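Long-range contacts in agmatine ureohydrolase (Thermoplasma volcanium GSS1, PDB 3PZL), which probably hydrolyses agmatine to putrescine and urea, using two manganese ions bound in each subunit: residues A35-F40 with I116-G121; I42-T47 with E123-V128; K55-S60 with F273-D278; D95-I100 with N156-A161; D101-V106 with V128-A133. One frame throughout, in Å; residues are numbered along the deposited sequence.

Contact 1: residues A35-F40 with I116-G121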
# COMPACT_ATOMS: atom_id res chain seq x y z
N ALA B 35 16.67 12.87 -34.38
CA ALA B 35 15.61 11.97 -33.94
C ALA B 35 14.41 11.93 -34.88
O ALA B 35 14.02 12.97 -35.42
CB ALA B 35 15.16 12.36 -32.56
N LYS B 36 13.83 10.74 -35.06
CA LYS B 36 12.58 10.57 -35.84
C LYS B 36 11.42 10.67 -34.89
O LYS B 36 10.38 11.27 -35.20
CB LYS B 36 12.48 9.21 -36.56
CG LYS B 36 13.59 8.86 -37.57
CD LYS B 36 13.20 7.61 -38.35
CE LYS B 36 14.41 6.88 -38.95
NZ LYS B 36 13.99 5.50 -39.44
N TYR B 37 11.61 10.06 -33.73
CA TYR B 37 10.58 10.03 -32.68
C TYR B 37 11.02 10.84 -31.45
O TYR B 37 12.06 10.59 -30.85
CB TYR B 37 10.24 8.58 -32.29
CG TYR B 37 9.78 7.71 -33.44
CD1 TYR B 37 8.44 7.72 -33.86
CD2 TYR B 37 10.67 6.87 -34.10
CE1 TYR B 37 8.01 6.91 -34.90
CE2 TYR B 37 10.24 6.05 -35.14
CZ TYR B 37 8.91 6.08 -35.53
OH TYR B 37 8.46 5.30 -36.57
N VAL B 38 10.22 11.82 -31.09
CA VAL B 38 10.59 12.70 -30.03
C VAL B 38 9.57 12.57 -28.90
O VAL B 38 8.40 12.97 -29.02
CB VAL B 38 10.66 14.13 -30.55
CG1 VAL B 38 11.12 15.06 -29.46
CG2 VAL B 38 11.62 14.18 -31.71
N VAL B 39 10.04 11.99 -27.81
CA VAL B 39 9.24 11.68 -26.64
C VAL B 39 9.43 12.79 -25.64
O VAL B 39 10.56 13.20 -25.38
CB VAL B 39 9.70 10.36 -26.00
CG1 VAL B 39 9.17 10.22 -24.60
CG2 VAL B 39 9.30 9.19 -26.87
N PHE B 40 8.31 13.28 -25.10
CA PHE B 40 8.36 14.35 -24.13
C PHE B 40 7.19 14.28 -23.15
O PHE B 40 6.10 13.86 -23.50
CB PHE B 40 8.44 15.73 -24.81
CG PHE B 40 7.27 16.05 -25.70
CD1 PHE B 40 7.30 15.73 -27.05
CD2 PHE B 40 6.15 16.68 -25.18
CE1 PHE B 40 6.21 16.03 -27.86
CE2 PHE B 40 5.08 16.98 -25.98
CZ PHE B 40 5.10 16.66 -27.32
N ILE B 116 8.20 12.86 -35.39
CA ILE B 116 6.95 12.33 -34.80
C ILE B 116 6.87 12.49 -33.28
O ILE B 116 7.58 11.81 -32.54
CB ILE B 116 6.70 10.90 -35.22
CG1 ILE B 116 6.35 10.89 -36.69
CG2 ILE B 116 5.55 10.32 -34.48
CD1 ILE B 116 6.43 9.57 -37.30
N PRO B 117 6.00 13.42 -32.83
CA PRO B 117 5.86 13.72 -31.41
C PRO B 117 5.15 12.60 -30.63
O PRO B 117 4.08 12.17 -31.04
CB PRO B 117 5.02 15.01 -31.41
CG PRO B 117 4.29 14.99 -32.68
CD PRO B 117 5.23 14.35 -33.67
N ILE B 118 5.76 12.13 -29.54
CA ILE B 118 5.11 11.19 -28.64
C ILE B 118 4.94 11.87 -27.30
O ILE B 118 5.89 11.99 -26.53
CB ILE B 118 5.91 9.90 -28.48
CG1 ILE B 118 6.13 9.24 -29.84
CG2 ILE B 118 5.19 8.95 -27.51
CD1 ILE B 118 6.99 8.05 -29.77
N MSE B 119 3.72 12.31 -27.01
CA MSE B 119 3.51 13.07 -25.83
C MSE B 119 3.01 12.23 -24.65
O MSE B 119 1.92 11.70 -24.66
CB MSE B 119 2.58 14.22 -26.11
CG MSE B 119 2.24 15.01 -24.92
SE MSE B 119 1.12 16.50 -25.46
CE MSE B 119 -0.40 15.53 -26.26
N LEU B 120 3.86 12.11 -23.65
CA LEU B 120 3.48 11.49 -22.41
C LEU B 120 2.91 12.57 -21.52
O LEU B 120 3.58 13.60 -21.25
CB LEU B 120 4.69 10.86 -21.71
CG LEU B 120 5.45 9.83 -22.51
CD1 LEU B 120 6.46 9.12 -21.60
CD2 LEU B 120 4.44 8.86 -23.12
N GLY B 121 1.70 12.34 -21.03
CA GLY B 121 1.10 13.35 -20.24
C GLY B 121 0.65 12.90 -18.88
O GLY B 121 0.98 11.81 -18.43
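I116 opens the pairing: its N donates to K36 O at 2.7 Å and its O accepts from V38 N. The I116 side chain lies beside that of Y37, both pointing the same way, with CB 3.9 Å from Y37 CD1; the Y37 hydroxyl itself bonds to E298 and R297 of helix 281-303. P117, having no N-H to give, puts CB at the rim of the F40 ring, near the ring plane and 3.9 Å from CE1. I118 bonds both ways, N to V38 O in a nearly straight link (178° at the hydrogen) and O to F40 N, while its CB sits 3.8 Å from V39 CG2. At M119, a selenomethionine, CA lies over a face of the F40 ring in a CH-pi contact, CG comes within 3.6 Å of F40 CE2, and SE stands obliquely to the ring as a Met-aromatic contact. An alanine at F40 would probably leave P117 CB and the M119 side chain without their aromatic partner and open a gap beside V106 of helix 96-112. L120 closes the ladder, its N giving to F40 O at 2.8 Å. The five bonds between the parallel strands use alternate backbone groups, Y37 and V39 turning theirs to strand 84-90, and apolar groups pack on both faces: Y37, I116 and I118 against helix 281-303, F40, P117 and M119 against helix 96-112.

Contact 2: residues I42-T47 with E123-V128. With MN (manganese (II) ion), chain F.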
# COMPACT_ATOMS: atom_id res chain seq x y z
N ILE B 42 4.61 16.01 -20.21
CA ILE B 42 3.91 17.20 -19.78
C ILE B 42 3.18 16.85 -18.48
O ILE B 42 2.15 16.21 -18.50
CB ILE B 42 2.99 17.68 -20.93
CG1 ILE B 42 3.87 18.36 -21.98
CG2 ILE B 42 1.87 18.61 -20.44
CD1 ILE B 42 3.24 18.46 -23.30
N PRO B 43 3.73 17.25 -17.33
CA PRO B 43 3.19 16.85 -16.04
C PRO B 43 2.08 17.77 -15.56
O PRO B 43 2.28 18.55 -14.63
CB PRO B 43 4.41 16.95 -15.11
CG PRO B 43 5.44 17.71 -15.86
CD PRO B 43 4.92 18.10 -17.18
N PHE B 44 0.92 17.68 -16.19
CA PHE B 44 -0.16 18.60 -15.85
C PHE B 44 -1.42 17.85 -15.47
O PHE B 44 -1.79 16.86 -16.07
CB PHE B 44 -0.44 19.59 -16.97
CG PHE B 44 -1.66 20.42 -16.73
CD1 PHE B 44 -1.57 21.57 -15.97
CD2 PHE B 44 -2.90 20.04 -17.24
CE1 PHE B 44 -2.68 22.34 -15.74
CE2 PHE B 44 -4.01 20.80 -17.01
CZ PHE B 44 -3.90 21.95 -16.26
N ASP B 45 -2.13 18.40 -14.49
CA ASP B 45 -3.04 17.59 -13.70
C ASP B 45 -4.20 18.40 -13.18
O ASP B 45 -5.16 17.83 -12.66
CB ASP B 45 -2.25 17.12 -12.47
CG ASP B 45 -2.71 15.82 -12.00
OD1 ASP B 45 -3.81 15.43 -12.47
OD2 ASP B 45 -1.98 15.19 -11.17
N ASN B 46 -4.08 19.72 -13.30
CA ASN B 46 -4.87 20.63 -12.49
C ASN B 46 -6.28 20.85 -13.04
O ASN B 46 -6.80 21.97 -13.06
CB ASN B 46 -4.13 21.96 -12.31
CG ASN B 46 -4.46 22.61 -11.00
OD1 ASN B 46 -4.54 21.94 -9.97
ND2 ASN B 46 -4.69 23.92 -11.03
N THR B 47 -6.89 19.77 -13.47
CA THR B 47 -8.29 19.80 -13.82
C THR B 47 -8.94 18.47 -13.41
O THR B 47 -10.15 18.28 -13.58
CB THR B 47 -8.49 20.16 -15.35
OG1 THR B 47 -9.48 21.17 -15.50
CG2 THR B 47 -8.88 18.97 -16.16
N GLU B 123 -3.06 14.63 -17.64
CA GLU B 123 -4.46 14.74 -18.12
C GLU B 123 -4.60 14.65 -19.62
O GLU B 123 -3.61 14.71 -20.35
CB GLU B 123 -5.06 16.07 -17.75
CG GLU B 123 -5.32 16.26 -16.33
CD GLU B 123 -5.96 17.57 -16.07
OE1 GLU B 123 -6.07 18.40 -17.00
OE2 GLU B 123 -6.36 17.77 -14.91
N HIS B 124 -5.86 14.52 -20.04
CA HIS B 124 -6.20 14.39 -21.46
C HIS B 124 -6.30 15.74 -22.13
O HIS B 124 -6.26 15.84 -23.35
CB HIS B 124 -7.51 13.62 -21.64
CG HIS B 124 -7.65 12.98 -22.98
ND1 HIS B 124 -8.67 12.09 -23.28
CD2 HIS B 124 -6.87 13.09 -24.10
CE1 HIS B 124 -8.53 11.69 -24.53
NE2 HIS B 124 -7.46 12.29 -25.05
N SER B 125 -6.40 16.80 -21.35
CA SER B 125 -6.61 18.10 -21.95
C SER B 125 -5.36 18.61 -22.65
O SER B 125 -5.45 19.55 -23.42
CB SER B 125 -7.08 19.10 -20.93
OG SER B 125 -6.14 19.21 -19.88
N ILE B 126 -4.21 17.99 -22.42
CA ILE B 126 -3.04 18.39 -23.18
C ILE B 126 -3.16 18.09 -24.67
O ILE B 126 -2.48 18.72 -25.48
CB ILE B 126 -1.79 17.76 -22.63
CG1 ILE B 126 -1.87 16.23 -22.69
CG2 ILE B 126 -1.58 18.21 -21.20
CD1 ILE B 126 -0.59 15.53 -22.29
N THR B 127 -4.01 17.12 -25.01
CA THR B 127 -4.30 16.69 -26.39
C THR B 127 -4.86 17.82 -27.24
O THR B 127 -4.49 17.96 -28.39
CB THR B 127 -5.25 15.46 -26.39
OG1 THR B 127 -4.53 14.33 -25.93
CG2 THR B 127 -5.74 15.12 -27.75
N VAL B 128 -5.73 18.63 -26.67
CA VAL B 128 -6.26 19.80 -27.34
C VAL B 128 -5.13 20.55 -28.07
O VAL B 128 -5.24 20.88 -29.26
CB VAL B 128 -7.02 20.72 -26.35
CG1 VAL B 128 -7.50 21.99 -27.01
CG2 VAL B 128 -8.19 19.97 -25.72
MN MN F . -10.41 11.99 -21.60
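This contact adjoins the manganese site, because E123 precedes the metal ligand H124 and reaches into the loop F44-T47 that follows strand 37-42. E123 N gives a straight hydrogen bond to F44 O (3.0 Å, 176° at the hydrogen). The side chain leaves with CG anti to the carbonyl carbon (chi1 -69°) and runs on extended, carrying the carboxylate past F44 to T47. OE1 lies 3.2 Å from F44 CE2, approaching the ring obliquely, with the carboxylate and ring planes 80° apart. S125 OG donates to the same OE1 at 3.0 Å and stands at the edge of the F44 ring. OE2 turns to the loop backbone, where a weak bond from T47 N is of uncertain geometry, and S48 OG supplies a hydrogen bond to the same atom. I42 and I126 run antiparallel alongside one another, their CG2 atoms 3.6 Å apart. The H124 side chain sets off away from the loop, and its ND1 binds manganese at 2.4 Å; D144, D148 and D229 complete that ion's protein ligands. S227 OG bonds H124 NE2 and E272 OE2 bonds H124 N, so ring and backbone are both held from the second shell. The Gly-Gly-Glu-His-Ser run that contains E123, H124 and S125 is the histidine-bearing metal motif of the arginase family, just beyond the C-terminal end of a central parallel strand.

Contact 3: residues K55-S60 with F273-D278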
# COMPACT_ATOMS: atom_id res chain seq x y z
N LYS B 55 0.37 13.93 -13.15
CA LYS B 55 1.64 14.63 -13.18
C LYS B 55 2.87 13.70 -13.18
O LYS B 55 3.85 14.00 -13.81
CB LYS B 55 1.78 15.60 -11.98
CG LYS B 55 0.73 16.69 -11.90
CD LYS B 55 1.02 17.78 -10.82
CE LYS B 55 0.21 19.12 -11.16
NZ LYS B 55 0.73 20.38 -10.49
N TYR B 56 2.81 12.59 -12.43
CA TYR B 56 4.00 11.76 -12.23
C TYR B 56 4.08 10.63 -13.25
O TYR B 56 4.99 9.79 -13.21
CB TYR B 56 4.10 11.18 -10.79
CG TYR B 56 3.97 12.20 -9.68
CD1 TYR B 56 4.97 13.18 -9.48
CD2 TYR B 56 2.86 12.22 -8.84
CE1 TYR B 56 4.87 14.14 -8.49
CE2 TYR B 56 2.75 13.17 -7.83
CZ TYR B 56 3.75 14.13 -7.65
OH TYR B 56 3.61 15.07 -6.63
N ALA B 57 3.13 10.60 -14.18
CA ALA B 57 3.09 9.49 -15.14
C ALA B 57 4.37 9.42 -15.99
O ALA B 57 4.97 8.36 -16.11
CB ALA B 57 1.85 9.54 -15.99
N PRO B 58 4.80 10.55 -16.57
CA PRO B 58 5.93 10.47 -17.46
C PRO B 58 7.17 9.97 -16.74
O PRO B 58 7.91 9.14 -17.27
CB PRO B 58 6.12 11.91 -17.96
CG PRO B 58 4.82 12.53 -17.80
CD PRO B 58 4.27 11.92 -16.53
N ASP B 59 7.38 10.43 -15.51
CA ASP B 59 8.47 9.88 -14.76
C ASP B 59 8.31 8.35 -14.55
O ASP B 59 9.29 7.59 -14.70
CB ASP B 59 8.64 10.60 -13.44
CG ASP B 59 9.84 10.07 -12.67
OD1 ASP B 59 10.94 10.12 -13.23
OD2 ASP B 59 9.71 9.60 -11.53
N SER B 60 7.12 7.90 -14.19
CA SER B 60 6.95 6.48 -13.92
C SER B 60 7.11 5.60 -15.19
O SER B 60 7.62 4.45 -15.11
CB SER B 60 5.64 6.18 -13.22
OG SER B 60 4.53 6.53 -14.04
N PHE B 273 -3.46 8.21 -16.68
CA PHE B 273 -3.23 7.22 -15.60
C PHE B 273 -2.34 7.79 -14.50
O PHE B 273 -1.64 8.76 -14.73
CB PHE B 273 -2.74 5.86 -16.12
CG PHE B 273 -1.26 5.74 -16.24
CD1 PHE B 273 -0.60 6.20 -17.38
CD2 PHE B 273 -0.52 5.14 -15.21
CE1 PHE B 273 0.78 6.08 -17.49
CE2 PHE B 273 0.84 5.01 -15.29
CZ PHE B 273 1.50 5.49 -16.44
N SER B 274 -2.40 7.20 -13.31
CA SER B 274 -1.73 7.73 -12.16
C SER B 274 -0.96 6.67 -11.40
O SER B 274 -1.57 5.85 -10.70
CB SER B 274 -2.72 8.34 -11.20
OG SER B 274 -2.01 8.89 -10.08
N PRO B 275 0.40 6.72 -11.48
CA PRO B 275 1.33 5.70 -10.92
C PRO B 275 1.19 5.48 -9.41
O PRO B 275 1.61 4.45 -8.92
CB PRO B 275 2.72 6.26 -11.20
CG PRO B 275 2.50 7.52 -12.02
CD PRO B 275 1.07 7.94 -11.94
N LEU B 276 0.59 6.44 -8.69
CA LEU B 276 0.37 6.32 -7.23
C LEU B 276 -0.63 5.23 -6.87
O LEU B 276 -0.63 4.70 -5.72
CB LEU B 276 -0.10 7.66 -6.63
CG LEU B 276 0.76 8.91 -6.92
CD1 LEU B 276 0.11 10.24 -6.44
CD2 LEU B 276 2.19 8.76 -6.36
N TYR B 277 -1.46 4.86 -7.84
CA TYR B 277 -2.55 3.94 -7.59
C TYR B 277 -2.30 2.47 -7.87
O TYR B 277 -3.21 1.67 -7.68
CB TYR B 277 -3.81 4.39 -8.28
CG TYR B 277 -4.46 5.54 -7.56
CD1 TYR B 277 -4.03 6.86 -7.78
CD2 TYR B 277 -5.51 5.30 -6.63
CE1 TYR B 277 -4.61 7.92 -7.12
CE2 TYR B 277 -6.12 6.37 -5.95
CZ TYR B 277 -5.65 7.67 -6.19
OH TYR B 277 -6.24 8.72 -5.55
N ASP B 278 -1.08 2.10 -8.26
CA ASP B 278 -0.69 0.68 -8.36
C ASP B 278 0.79 0.52 -8.14
O ASP B 278 1.47 1.47 -7.76
CB ASP B 278 -1.15 0.01 -9.68
CG ASP B 278 -0.29 0.39 -10.89
OD1 ASP B 278 0.70 1.16 -10.78
OD2 ASP B 278 -0.59 -0.09 -12.01
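Apolar contact comes first, and P275 has the largest share. Its ring sits against the first turn of helix 57-65, with CG 3.7 Å from A57 CA and 3.6 Å from Y56 O, while CB lies 3.6 Å from S60 CB. Beside it L276 extends CD1 to the Y56 ring, which it meets obliquely at 4.2 Å from CD2 as well as CE2. The aromatic part belongs to F273: A57 CB lies over one face of its ring, 3.9 Å from CE1, and S60 OG approaches the same ring obliquely, nearest CZ. Both segments are loop-to-helix passages in the arginase fold. The 273-278 loop leaves the parallel sheet after strand 265-271 and makes a 3-10 turn at 275-277, whereas helix 57-65 comes after the long loop that follows strand 37-42. The F273 side chain is about 7 Å from that of D231, a manganese ligand, so the packing lies near the metal site without touching the ion. The polar bonds run within each segment or to residues outside. S60 OG, set between its own backbone N and carbonyl carbon (chi1 63°), donates to A57 O at 2.8 Å, and Y277 N bonds S274 O. On the outer side another subunit approaches: Y56 OH makes a weak hydrogen bond to Y50 O of a neighbouring subunit, and L276 packs on Y277 of that same subunit.

Contact 4: residues D95-I100 with N156-A161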
# COMPACT_ATOMS: atom_id res chain seq x y z
N ASP B 95 -2.05 26.44 -14.81
CA ASP B 95 -2.87 27.06 -15.84
C ASP B 95 -3.04 26.20 -17.12
O ASP B 95 -2.08 25.97 -17.87
CB ASP B 95 -2.30 28.44 -16.18
CG ASP B 95 -3.09 29.14 -17.27
OD1 ASP B 95 -4.32 28.87 -17.41
OD2 ASP B 95 -2.47 29.94 -17.99
N VAL B 96 -4.28 25.75 -17.35
CA VAL B 96 -4.60 24.87 -18.49
C VAL B 96 -4.28 25.55 -19.83
O VAL B 96 -3.58 24.98 -20.67
CB VAL B 96 -6.08 24.35 -18.46
CG1 VAL B 96 -6.24 23.09 -19.29
CG2 VAL B 96 -6.52 24.06 -17.06
N GLU B 97 -4.78 26.77 -20.03
CA GLU B 97 -4.54 27.50 -21.28
C GLU B 97 -3.05 27.59 -21.54
O GLU B 97 -2.62 27.32 -22.65
CB GLU B 97 -5.14 28.91 -21.26
CG GLU B 97 -6.66 28.98 -21.49
CD GLU B 97 -7.35 29.91 -20.44
OE1 GLU B 97 -6.69 30.83 -19.87
OE2 GLU B 97 -8.57 29.71 -20.16
N TYR B 98 -2.27 27.95 -20.54
CA TYR B 98 -0.81 28.03 -20.71
C TYR B 98 -0.13 26.73 -21.19
O TYR B 98 0.81 26.79 -22.00
CB TYR B 98 -0.13 28.54 -19.44
CG TYR B 98 1.38 28.62 -19.56
CD1 TYR B 98 1.99 29.56 -20.41
CD2 TYR B 98 2.20 27.76 -18.83
CE1 TYR B 98 3.38 29.62 -20.53
CE2 TYR B 98 3.58 27.81 -18.93
CZ TYR B 98 4.17 28.75 -19.78
OH TYR B 98 5.55 28.78 -19.86
N VAL B 99 -0.58 25.58 -20.68
CA VAL B 99 -0.02 24.30 -21.10
C VAL B 99 -0.45 23.95 -22.54
O VAL B 99 0.39 23.72 -23.41
CB VAL B 99 -0.37 23.16 -20.12
CG1 VAL B 99 -0.05 21.82 -20.73
CG2 VAL B 99 0.41 23.30 -18.83
N ILE B 100 -1.75 23.96 -22.78
CA ILE B 100 -2.29 23.73 -24.12
C ILE B 100 -1.61 24.59 -25.19
O ILE B 100 -1.36 24.10 -26.30
CB ILE B 100 -3.79 23.97 -24.18
CG1 ILE B 100 -4.51 23.00 -23.28
CG2 ILE B 100 -4.31 23.79 -25.59
CD1 ILE B 100 -5.99 23.24 -23.26
N ASN B 156 -14.74 25.73 -16.75
CA ASN B 156 -13.60 25.57 -17.64
C ASN B 156 -13.94 24.87 -18.96
O ASN B 156 -14.53 23.78 -18.95
CB ASN B 156 -12.42 24.90 -16.93
CG ASN B 156 -11.09 25.67 -17.14
OD1 ASN B 156 -10.81 26.19 -18.23
ND2 ASN B 156 -10.29 25.75 -16.08
N LYS B 157 -13.61 25.51 -20.08
CA LYS B 157 -13.80 24.95 -21.44
C LYS B 157 -12.68 23.98 -21.81
O LYS B 157 -12.89 23.05 -22.59
CB LYS B 157 -13.91 26.05 -22.48
CG LYS B 157 -15.16 26.90 -22.29
CD LYS B 157 -15.51 27.73 -23.54
CE LYS B 157 -16.48 28.86 -23.16
NZ LYS B 157 -16.72 29.76 -24.31
N TYR B 158 -11.51 24.21 -21.24
CA TYR B 158 -10.38 23.32 -21.42
C TYR B 158 -10.22 22.29 -20.28
O TYR B 158 -9.19 21.63 -20.20
CB TYR B 158 -9.10 24.12 -21.66
CG TYR B 158 -9.19 25.05 -22.85
CD1 TYR B 158 -9.40 24.55 -24.14
CD2 TYR B 158 -9.08 26.44 -22.69
CE1 TYR B 158 -9.49 25.42 -25.24
CE2 TYR B 158 -9.18 27.31 -23.78
CZ TYR B 158 -9.38 26.79 -25.05
OH TYR B 158 -9.47 27.64 -26.13
N ASN B 159 -11.23 22.15 -19.43
CA ASN B 159 -11.33 21.02 -18.51
C ASN B 159 -11.25 19.67 -19.23
O ASN B 159 -11.85 19.52 -20.30
CB ASN B 159 -12.65 21.08 -17.74
CG ASN B 159 -12.84 19.91 -16.81
OD1 ASN B 159 -12.59 20.02 -15.61
ND2 ASN B 159 -13.27 18.77 -17.35
N HIS B 160 -10.54 18.70 -18.63
CA HIS B 160 -10.22 17.42 -19.28
C HIS B 160 -11.42 16.50 -19.60
O HIS B 160 -11.25 15.39 -20.12
CB HIS B 160 -9.13 16.65 -18.50
CG HIS B 160 -9.66 15.89 -17.31
ND1 HIS B 160 -10.51 16.44 -16.37
CD2 HIS B 160 -9.43 14.62 -16.91
CE1 HIS B 160 -10.79 15.54 -15.45
NE2 HIS B 160 -10.15 14.43 -15.75
N ALA B 161 -12.62 16.96 -19.27
CA ALA B 161 -13.83 16.27 -19.64
C ALA B 161 -14.50 16.92 -20.86
O ALA B 161 -15.65 16.61 -21.19
CB ALA B 161 -14.78 16.26 -18.45
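Y158 is pushed against the first turn of helix 96-112, where V96 and I100 receive its CB and the root of its ring. I100 CD1 is 3.6 Å from Y158 CB and 3.7 Å from CG; V96 CG1 stands 3.9 Å from the same CB and 3.4 Å from Y158 O. V96 and I100, one helical turn apart, thus both meet CB from the helix side. Y158 CG is anti to the carbonyl carbon (chi1 -57°), and from there the ring carries on past I100 CD1, which it meets obliquely. This is the tight half of the contact, and both helix residues in it are buried. The outer half is looser. E97, exposed to solvent, lays CG 3.7 Å from Y158 CD2, its side chain crossing that of the tyrosine at about a right angle with carboxylate and ring planes 78° apart. N156 brings only ND2 near, 4.2 Å from V96 CG2. The helix start itself is marked by D95 at the N-cap, whose OD2 takes a weak capping bond from Y98 N. V96 also touches F44 in the loop after strand 37-42, while V99 packs on M90 of strand 84-90. Y158 touches R132 as well as V96, E97 and I100, so the loop between strand 138-143 and helix 163-171 meets both helices 96-112 and 126-132.

Contact 5: residues D101-V106 with V128-A133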
# COMPACT_ATOMS: atom_id res chain seq x y z
N ASP B 101 -1.35 25.86 -24.88
CA ASP B 101 -0.64 26.75 -25.81
C ASP B 101 0.78 26.29 -25.95
O ASP B 101 1.36 26.41 -27.01
CB ASP B 101 -0.62 28.20 -25.33
CG ASP B 101 -1.98 28.83 -25.35
OD1 ASP B 101 -2.92 28.19 -25.86
OD2 ASP B 101 -2.11 29.96 -24.84
N THR B 102 1.36 25.75 -24.88
CA THR B 102 2.74 25.32 -24.94
C THR B 102 2.85 24.07 -25.79
O THR B 102 3.75 23.96 -26.63
CB THR B 102 3.34 25.05 -23.54
OG1 THR B 102 3.28 26.24 -22.73
CG2 THR B 102 4.78 24.59 -23.67
N VAL B 103 1.93 23.13 -25.58
CA VAL B 103 1.89 21.90 -26.36
C VAL B 103 1.81 22.21 -27.85
O VAL B 103 2.62 21.67 -28.63
CB VAL B 103 0.75 20.95 -25.90
CG1 VAL B 103 0.45 19.89 -26.93
CG2 VAL B 103 1.13 20.28 -24.59
N GLU B 104 0.88 23.10 -28.24
CA GLU B 104 0.63 23.42 -29.64
C GLU B 104 1.90 23.83 -30.37
O GLU B 104 2.17 23.34 -31.45
CB GLU B 104 -0.44 24.50 -29.76
CG GLU B 104 -0.72 24.97 -31.19
CD GLU B 104 -1.55 26.27 -31.22
OE1 GLU B 104 -1.71 26.92 -30.15
OE2 GLU B 104 -2.05 26.63 -32.31
N SER B 105 2.68 24.72 -29.77
CA SER B 105 3.98 25.12 -30.33
C SER B 105 4.94 23.94 -30.47
O SER B 105 5.61 23.76 -31.50
CB SER B 105 4.65 26.19 -29.44
OG SER B 105 3.71 27.19 -29.03
N VAL B 106 5.01 23.13 -29.42
CA VAL B 106 5.91 22.00 -29.40
C VAL B 106 5.49 20.95 -30.44
O VAL B 106 6.35 20.37 -31.12
CB VAL B 106 5.99 21.40 -27.99
CG1 VAL B 106 6.92 20.20 -27.99
CG2 VAL B 106 6.43 22.47 -26.97
N VAL B 128 -5.73 18.63 -26.67
CA VAL B 128 -6.26 19.80 -27.34
C VAL B 128 -5.13 20.55 -28.07
O VAL B 128 -5.24 20.88 -29.26
CB VAL B 128 -7.02 20.72 -26.35
CG1 VAL B 128 -7.50 21.99 -27.01
CG2 VAL B 128 -8.19 19.97 -25.72
N GLY B 129 -4.03 20.79 -27.37
CA GLY B 129 -2.89 21.49 -27.93
C GLY B 129 -2.53 20.86 -29.24
O GLY B 129 -2.64 21.49 -30.29
N ALA B 130 -2.13 19.60 -29.18
CA ALA B 130 -1.72 18.86 -30.35
C ALA B 130 -2.75 18.94 -31.49
O ALA B 130 -2.36 19.04 -32.66
CB ALA B 130 -1.40 17.43 -29.96
N VAL B 131 -4.04 18.94 -31.17
CA VAL B 131 -5.09 19.00 -32.20
C VAL B 131 -5.12 20.33 -32.97
O VAL B 131 -5.55 20.37 -34.10
CB VAL B 131 -6.49 18.71 -31.64
CG1 VAL B 131 -7.50 18.57 -32.78
CG2 VAL B 131 -6.48 17.45 -30.79
N ARG B 132 -4.68 21.42 -32.34
CA ARG B 132 -4.63 22.73 -32.99
C ARG B 132 -3.58 22.70 -34.09
O ARG B 132 -3.65 23.49 -35.02
CB ARG B 132 -4.25 23.85 -32.01
CG ARG B 132 -5.32 24.26 -31.01
CD ARG B 132 -4.73 25.24 -30.00
NE ARG B 132 -5.67 25.62 -28.94
CZ ARG B 132 -5.37 26.42 -27.92
NH1 ARG B 132 -4.16 26.96 -27.80
NH2 ARG B 132 -6.28 26.68 -27.01
N ALA B 133 -2.61 21.79 -33.98
CA ALA B 133 -1.51 21.77 -34.90
C ALA B 133 -1.76 20.94 -36.19
O ALA B 133 -0.99 21.01 -37.17
CB ALA B 133 -0.26 21.35 -34.19
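R132 and the two acids D101 and E104 tie together helices 96-112 and 126-132, neighbours on one face of the arginase-type parallel sheet, in a salt-bridge network. The short segments cross at -42° with their axes 7.2 Å apart. The approach is closest at G129, whose CA is 4.4 Å from E104 CA; V103 CG1 settles there, 3.8 Å from G129 CA. Starting from R132 CB, the first neighbour is E104, with OE2 at 3.6 Å. The chain then runs extended to NE, and CD passes E104 OE1 at 3.5 Å, so the aliphatic part of the arginine lies across the glutamate at about a right angle. At the tip NH1 takes both acids at the edge of the guanidinium. It gives a hydrogen bond to D101 OD1 at 2.6 Å, and a longer, weak one to E104 OE1. An alanine in place of R132 would probably leave the D101 and E104 carboxylates near each other without their shared positive partner, and the two helices without this ionic tie. The D101 carboxylate is turned 42° from the guanidinium plane, yet NH1 meets OD1 nearly head-on to the C-O bond.

Overall arrangement
All five contacts belong to one alpha/beta fold built on a parallel sheet. First segments run 35-40, 42-47, 55-60, 95-100, 101-106 along the chain, second ones 116-121, 123-128, 128-133, 156-161, 273-278. Contact 1 joins two adjacent strands, and contact 2 continues from their C-terminal ends, L120 O lying 2.8 Å from I42 N. Contact 3, centred 13 Å from contact 2, joins the start of helix 57-65 to the loop after strand 265-271. Contacts 4 and 5 share helix 96-112; both nest inside contact 3, and 5 inside 4, whereas all other pairs cross. Contacts 2 and 4 are nearest, 7 Å between centres. Contact 2 holds a manganese ligand; contacts 1 and 5 lie farther off, in the sheet and its helices.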